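Local coordinates for cystathionine beta-lyase family protein, YNBB B.subtilis ortholog (PDB 3HVY) that is a putative pyridoxal-phosphate-dependent cystathionine beta-lyase family enzyme that probably acts on sulfur amino acids and may contribute to aluminium resistance, at the interface of chains A and B. Coordinates in Å, arbitrary orientation; residue numbers count along the deposited sequence, not the author numbering. Chains: chain A/B, Cystathionine beta-lyase family protein, YNBB B.subtilis ortholog.

The interface of chains A and B. Residues chain A 269-270, 272-274; chain B 110, 133, 143, 270.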
loop_
_atom_site.group_PDB
_atom_site.type_symbol
_atom_site.label_atom_id
_atom_site.label_comp_id
_atom_site.label_asym_id
_atom_site.label_seq_id
_atom_site.Cartn_x
_atom_site.Cartn_y
_atom_site.Cartn_z
ATOM N N PHE A 269 7.849 -18.445 18.448
ATOM C CA PHE A 269 7.018 -18.270 19.649
ATOM C C PHE A 269 7.385 -17.023 20.447
ATOM O O PHE A 269 6.564 -16.505 21.216
ATOM C CB PHE A 269 7.049 -19.514 20.551
ATOM C CG PHE A 269 6.533 -20.767 19.880
ATOM C CD1 PHE A 269 5.380 -20.735 19.082
ATOM C CD2 PHE A 269 7.165 -21.983 20.081
ATOM C CE1 PHE A 269 4.920 -21.892 18.450
ATOM C CE2 PHE A 269 6.692 -23.138 19.466
ATOM C CZ PHE A 269 5.564 -23.085 18.660
ATOM N N ARG A 270 8.609 -16.547 20.266
ATOM C CA ARG A 270 9.040 -15.290 20.853
ATOM C C ARG A 270 8.630 -14.101 19.996
ATOM O O ARG A 270 8.276 -13.044 20.531
ATOM C CB ARG A 270 10.554 -15.309 21.077
ATOM C CG ARG A 270 11.168 -13.942 21.326
ATOM C CD ARG A 270 10.757 -13.254 22.657
ATOM N NE ARG A 270 11.140 -11.839 22.588
ATOM C CZ ARG A 270 11.442 -11.109 23.639
ATOM N NH1 ARG A 270 11.328 -11.609 24.869
ATOM N NH2 ARG A 270 11.776 -9.841 23.464
ATOM N N THR A 272 5.946 -13.951 17.976
ATOM C CA THR A 272 4.530 -13.696 18.258
ATOM C C THR A 272 4.265 -14.204 19.659
ATOM O O THR A 272 4.735 -13.623 20.657
ATOM C CB THR A 272 3.605 -14.320 17.149
ATOM O OG1 THR A 272 3.734 -15.762 17.129
ATOM C CG2 THR A 272 3.983 -13.802 15.824
ATOM N N VAL A 273 3.577 -15.329 19.779
ATOM C CA VAL A 273 3.321 -15.905 21.094
ATOM C C VAL A 273 3.282 -17.417 21.015
ATOM O O VAL A 273 3.090 -17.994 19.935
ATOM C CB VAL A 273 1.997 -15.379 21.737
ATOM C CG1 VAL A 273 2.212 -14.008 22.372
ATOM C CG2 VAL A 273 0.868 -15.356 20.698
ATOM N N PRO A 274 3.537 -18.072 22.143
ATOM C CA PRO A 274 3.400 -19.538 22.188
ATOM C C PRO A 274 2.065 -19.990 21.607
ATOM O O PRO A 274 1.050 -19.333 21.829
ATOM C CB PRO A 274 3.454 -19.845 23.666
ATOM C CG PRO A 274 4.272 -18.743 24.244
ATOM C CD PRO A 274 3.991 -17.522 23.422
ATOM N N PHE B 110 3.696 -11.513 29.371
ATOM C CA PHE B 110 5.134 -11.820 29.396
ATOM C C PHE B 110 5.892 -10.617 29.859
ATOM O O PHE B 110 6.780 -10.720 30.704
ATOM C CB PHE B 110 5.684 -12.250 28.010
ATOM C CG PHE B 110 5.628 -13.755 27.743
ATOM C CD1 PHE B 110 6.590 -14.606 28.267
ATOM C CD2 PHE B 110 4.618 -14.293 26.960
ATOM C CE1 PHE B 110 6.526 -15.955 28.044
ATOM C CE2 PHE B 110 4.544 -15.643 26.730
ATOM C CZ PHE B 110 5.501 -16.471 27.265
ATOM N N ILE B 133 0.328 -19.775 26.063
ATOM C CA ILE B 133 1.030 -18.620 26.675
ATOM C C ILE B 133 1.283 -18.903 28.159
ATOM O O ILE B 133 2.400 -18.706 28.686
ATOM C CB ILE B 133 0.205 -17.341 26.506
ATOM C CG1 ILE B 133 0.332 -16.823 25.083
ATOM C CG2 ILE B 133 0.648 -16.230 27.486
ATOM C CD1 ILE B 133 -0.779 -15.868 24.782
ATOM N N GLY B 143 7.695 -22.144 24.696
ATOM C CA GLY B 143 8.189 -20.880 25.261
ATOM C C GLY B 143 7.145 -20.193 26.135
ATOM O O GLY B 143 7.079 -18.947 26.211
ATOM N N ARG B 270 8.901 -7.012 25.103
ATOM C CA ARG B 270 8.503 -8.332 24.663
ATOM C C ARG B 270 8.032 -8.334 23.215
ATOM O O ARG B 270 8.277 -9.280 22.518
ATOM C CB ARG B 270 7.378 -8.863 25.554
ATOM C CG ARG B 270 6.667 -10.025 24.955
ATOM C CD ARG B 270 7.528 -11.321 24.838
ATOM N NE ARG B 270 6.867 -12.262 23.925
ATOM C CZ ARG B 270 7.008 -13.573 23.985
ATOM N NH1 ARG B 270 7.824 -14.122 24.866
ATOM N NH2 ARG B 270 6.344 -14.339 23.155
HETATM O O HOH W 1 5.949 -10.979 21.129
#
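The C-terminal end of helix 261-271 of chain A meets its copy from chain B at the two-fold axis, with A:Arg270 and B:Arg270 side by side. The two side chains run antiparallel past one another. Their guanidinium planes are turned 42° apart. CD of A:Arg270 lies over one face of the B:Arg270 guanidinium, toward its rim, 4.0 Å from CZ of B:Arg270. B:Phe110 covers the opposite face, and NH1 of B:Arg270 sits over the centre of that phenyl ring. The guanidinium is thus sandwiched between an aromatic ring of its own chain and an aliphatic carbon of the partner.

The edge of the same group makes the polar contact. NH2 of B:Arg270 donates a hydrogen bond of 3.1 Å to the carbonyl O of A:Thr272. The acceptor lies close to the guanidinium plane, but the donor is tilted 31° from the carbonyl plane. In B:Arg270, CG is anti to the backbone N (chi1 164°) and a bend at chi2 turns the chain toward A:Thr272. Water 1 links NE and the backbone O of B:Arg270 to the carbonyl oxygens of A:Arg270 and A:Thr272, lying 2.9 Å from A:Thr272 O.

Beside this, A:Pro274 packs against B:Phe110, B:Ile133 and the backbone of B:Gly143. Its CD is 3.8 Å from CE2 of B:Phe110. CG of A:Pro274 approaches O of B:Gly143 at 3.4 Å. CB of A:Val273 lies 4.0 Å from CG1 of B:Ile133.

The patch joins a helix end and the loop after it to the matching end of helix 261-271, helices 101-111 and 131-134 and a loop of the partner. Symmetry repeats it with the chains exchanged. The deposited assembly holds four copies, and this may be one of the dimer contacts within such a tetramer.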